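IscA (Thermosynechococcus elongatus, PDB 1X0G) serves as a scaffold in iron-sulfur cluster biosynthesis, carrying an exposed [2Fe-2S] cluster in an asymmetric homodimer. Local coordinates at the interface of chains A and B. Residues are numbered along the deposited sequence; one frame, centred on the assembly and turned at random. Chains: chain A/B, IscA.

Contact 1: the interface of chains A and B. Residues chain A 27-29; chain B 47, 63-65.
A:Ile27 and A:Leu28 slot between two strands of chain B, with B:Val47 on one flank and B:Thr63 to B:Ala65 on the other, a worked example of sheet completion across a subunit boundary, probably by domain swapping. Successive backbone groups of the inserted strand 27-46 turn to opposite flanks, and the hydrogen bonds across the contact run between main-chain atoms. Towards B:Val47 the pairing is antiparallel and reciprocal: A:Ile27 N gives a nearly straight bond to B:Val47 O at 2.9 Å (172° at H), arriving in the carbonyl plane. The return bond, from B:Val47 N to A:Ile27 O, is more bent but meets an oxygen lone pair at 2.9 Å. Towards strand 62-66 the pairing is parallel, so A:Leu28 reaches two different residues: its N donates to B:Thr63 O at 2.9 Å, and its O receives B:Ala65 N at 2.7 Å. Both of these donors sit somewhat out of the acceptor's carbonyl plane.

Apolar contacts then join the side chains on one face of the mixed sheet. A:Ile27 divides its branches between neighbours: with chi1 at -71°, CG1 stands beside the backbone N and CG2 anti to it, which carries CG2 to B:Ala65 CB at 3.8 Å. CG1 lies against the methyl CG2 of B:Thr63. A:Leu28 and B:Ile64 send their side chains to the opposite face. Back on the first face, A:Arg29 contributes the aliphatic base of its extended chain rather than its guanidinium group. Its CB lies 4.1 Å from B:Val47 CG2, the methyl seated between that valine's backbone N and carbonyl carbon.

Contact 2: the interface of chains A and B. Residues chain A 1-2, 30; chain B 57, 64, 66, 74, 76-77.
The N-terminal segment of chain A, residues 1 and 2, and its long strand 27-46 meet strands 55-59 and 62-66 of chain B, together with the end of helix 70-74 and the loop that follows it. The result is a small hydrophobic core built from both chains. A:Met1 passes across B:Thr57 at about a right angle, its CG set against the methyl CG2 at 3.3 Å. Beyond CG the chain bends, and a chi2 of 27° brings SD to B:Ile66 CD1. The distance from A:Met1 SD to B:Ile66 CD1 is 3.5 Å. The two side chains slide past each other in opposite directions.

B:Ile66 CD1 is also met by A:Val2, whose CG2 touches it at 3.4 Å, so one methyl serves both N-terminal residues. The other valine branch faces the loop after the helix: CG1 lies 3.7 Å from B:Leu77 CG, in a side-by-side arrangement with both side chains pointing the same way.

From strand 27-46, A:Ile30 pairs in parallel fashion with B:Ile66 and spreads its branches. CG2 approaches B:Leu74 CD1 at 4.0 Å, while CD1, at the end of the longer branch, reaches CG2 of B:Ile64 at 4.1 Å. Polar contact is slight: B:Gly76 N makes a weak, bent hydrogen bond to A:Met1 O at 2.9 Å. With its mostly apolar and interlocking contacts, the site probably holds the N-terminus of one subunit against the fold of the other and may help to stabilise the pairing of the two subunits, in keeping with domain swapping.

Contact 1: the interface of chains A and B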
loop_
_atom_site.group_PDB
_atom_site.type_symbol
_atom_site.label_atom_id
_atom_site.label_comp_id
_atom_site.label_asym_id
_atom_site.label_seq_id
_atom_site.Cartn_x
_atom_site.Cartn_y
_atom_site.Cartn_z
ATOM N N ILE A 27 20.414 18.140 -0.314
ATOM C CA ILE A 27 20.204 16.859 -0.945
ATOM C C ILE A 27 18.883 16.243 -0.505
ATOM O O ILE A 27 18.476 16.314 0.642
ATOM C CB ILE A 27 21.311 16.006 -0.481
ATOM C CG1 ILE A 27 22.558 16.521 -1.146
ATOM C CG2 ILE A 27 21.031 14.481 -0.672
ATOM C CD1 ILE A 27 23.722 16.289 -0.276
ATOM N N LEU A 28 18.204 15.617 -1.436
ATOM C CA LEU A 28 17.037 14.894 -1.118
ATOM C C LEU A 28 17.503 13.570 -0.613
ATOM O O LEU A 28 18.131 12.858 -1.339
ATOM C CB LEU A 28 16.264 14.672 -2.372
ATOM C CG LEU A 28 15.031 13.877 -2.062
ATOM C CD1 LEU A 28 14.161 14.532 -0.969
ATOM C CD2 LEU A 28 14.312 13.810 -3.386
ATOM N N ARG A 29 17.224 13.267 0.650
ATOM C CA ARG A 29 17.544 11.966 1.248
ATOM C C ARG A 29 16.283 11.137 1.522
ATOM O O ARG A 29 15.316 11.556 2.142
ATOM C CB ARG A 29 18.375 12.142 2.492
ATOM C CG ARG A 29 18.894 10.884 3.070
ATOM C CD ARG A 29 19.962 11.199 4.093
ATOM N NE ARG A 29 20.684 10.027 4.533
ATOM C CZ ARG A 29 20.146 9.037 5.264
ATOM N NH1 ARG A 29 18.868 9.093 5.662
ATOM N NH2 ARG A 29 20.894 7.984 5.621
ATOM N N VAL B 47 18.985 17.683 3.200
ATOM C CA VAL B 47 20.048 17.592 4.180
ATOM C C VAL B 47 21.297 18.155 3.568
ATOM O O VAL B 47 21.337 18.392 2.377
ATOM C CB VAL B 47 20.290 16.130 4.670
ATOM C CG1 VAL B 47 19.011 15.554 5.262
ATOM C CG2 VAL B 47 20.844 15.224 3.581
ATOM N N THR B 63 20.413 16.213 -6.444
ATOM C CA THR B 63 21.048 15.118 -5.737
ATOM C C THR B 63 20.056 14.364 -4.780
ATOM O O THR B 63 19.286 14.954 -4.019
ATOM C CB THR B 63 22.273 15.590 -4.968
ATOM O OG1 THR B 63 23.144 16.325 -5.846
ATOM C CG2 THR B 63 23.039 14.386 -4.421
ATOM N N ILE B 64 20.097 13.042 -4.842
ATOM C CA ILE B 64 19.232 12.162 -4.053
ATOM C C ILE B 64 20.115 11.163 -3.291
ATOM O O ILE B 64 20.852 10.358 -3.921
ATOM C CB ILE B 64 18.347 11.372 -5.017
ATOM C CG1 ILE B 64 17.535 12.373 -5.860
ATOM C CG2 ILE B 64 17.567 10.256 -4.302
ATOM C CD1 ILE B 64 16.633 11.731 -6.813
ATOM N N ALA B 65 20.141 11.239 -1.966
ATOM C CA ALA B 65 20.913 10.232 -1.301
ATOM C C ALA B 65 19.919 9.161 -0.830
ATOM O O ALA B 65 18.835 9.467 -0.367
ATOM C CB ALA B 65 21.739 10.800 -0.197
#

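Contact 2: the interface of chains A and B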
loop_
_atom_site.group_PDB
_atom_site.type_symbol
_atom_site.label_atom_id
_atom_site.label_comp_id
_atom_site.label_asym_id
_atom_site.label_seq_id
_atom_site.Cartn_x
_atom_site.Cartn_y
_atom_site.Cartn_z
ATOM N N MET A 1 16.464 4.129 -11.116
ATOM C CA MET A 1 16.574 4.337 -9.657
ATOM C C MET A 1 15.357 5.186 -9.308
ATOM O O MET A 1 14.292 4.934 -9.848
ATOM C CB MET A 1 17.929 4.976 -9.274
ATOM C CG MET A 1 18.226 5.024 -7.715
ATOM S SD MET A 1 17.556 3.826 -6.370
ATOM C CE MET A 1 18.487 2.308 -6.729
ATOM N N VAL A 2 15.473 6.176 -8.442
ATOM C CA VAL A 2 14.339 7.056 -8.204
ATOM C C VAL A 2 14.091 8.127 -9.269
ATOM O O VAL A 2 14.992 8.817 -9.661
ATOM C CB VAL A 2 14.459 7.806 -6.880
ATOM C CG1 VAL A 2 13.054 8.184 -6.392
ATOM C CG2 VAL A 2 15.054 6.933 -5.839
ATOM N N ILE A 30 16.266 9.945 0.953
ATOM C CA ILE A 30 15.119 9.079 1.069
ATOM C C ILE A 30 15.624 7.951 1.887
ATOM O O ILE A 30 16.720 7.480 1.675
ATOM C CB ILE A 30 14.649 8.664 -0.286
ATOM C CG1 ILE A 30 14.593 9.942 -1.128
ATOM C CG2 ILE A 30 13.280 8.051 -0.178
ATOM C CD1 ILE A 30 13.947 9.798 -2.516
ATOM N N THR B 57 22.350 9.298 -6.299
ATOM C CA THR B 57 21.778 9.230 -7.649
ATOM C C THR B 57 21.304 10.587 -7.991
ATOM O O THR B 57 21.720 11.594 -7.365
ATOM C CB THR B 57 20.580 8.214 -7.913
ATOM O OG1 THR B 57 19.525 8.349 -6.932
ATOM C CG2 THR B 57 21.064 6.746 -7.977
ATOM N N ILE B 64 20.097 13.042 -4.842
ATOM C CA ILE B 64 19.232 12.162 -4.053
ATOM C C ILE B 64 20.115 11.163 -3.291
ATOM O O ILE B 64 20.852 10.358 -3.921
ATOM C CB ILE B 64 18.347 11.372 -5.017
ATOM C CG1 ILE B 64 17.535 12.373 -5.860
ATOM C CG2 ILE B 64 17.567 10.256 -4.302
ATOM C CD1 ILE B 64 16.633 11.731 -6.813
ATOM N N ILE B 66 20.273 7.899 -1.017
ATOM C CA ILE B 66 19.450 6.813 -0.550
ATOM C C ILE B 66 20.145 6.053 0.560
ATOM O O ILE B 66 21.322 5.752 0.459
ATOM C CB ILE B 66 19.043 5.940 -1.738
ATOM C CG1 ILE B 66 17.913 6.659 -2.467
ATOM C CG2 ILE B 66 18.395 4.659 -1.324
ATOM C CD1 ILE B 66 17.818 6.336 -3.906
ATOM N N LEU B 74 13.932 0.889 -3.276
ATOM C CA LEU B 74 13.630 2.230 -3.787
ATOM C C LEU B 74 13.855 2.302 -5.253
ATOM O O LEU B 74 13.250 3.112 -5.923
ATOM C CB LEU B 74 14.403 3.314 -3.083
ATOM C CG LEU B 74 13.791 3.576 -1.685
ATOM C CD1 LEU B 74 14.728 4.411 -0.766
ATOM C CD2 LEU B 74 12.502 4.292 -1.770
ATOM N N GLY B 76 13.482 2.295 -8.937
ATOM C CA GLY B 76 12.241 2.512 -9.707
ATOM C C GLY B 76 11.106 3.292 -9.019
ATOM O O GLY B 76 10.042 3.486 -9.635
ATOM N N LEU B 77 11.286 3.695 -7.749
ATOM C CA LEU B 77 10.407 4.633 -7.111
ATOM C C LEU B 77 10.327 5.866 -7.964
ATOM O O LEU B 77 11.334 6.402 -8.416
ATOM C CB LEU B 77 10.943 4.992 -5.757
ATOM C CG LEU B 77 10.296 6.175 -5.088
ATOM C CD1 LEU B 77 8.859 5.890 -4.910
ATOM C CD2 LEU B 77 10.965 6.503 -3.758
#

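Contact 1 and contact 2 lie about 10 Å apart, measured between the centres of their C-alpha atoms, and share B:Ile64. Both also draw on strand 27-46 of chain A and strand 62-66 of chain B, so the parallel pairing begun in contact 1 continues into contact 2. The first supplies backbone continuity through the sheet, the second mainly the hydrophobic filling on one side of it. The two-fold relation between the chains repeats both with the roles exchanged, an arrangement in keeping with domain swapping, in which each subunit helps to complete the fold of its partner within the tetramer.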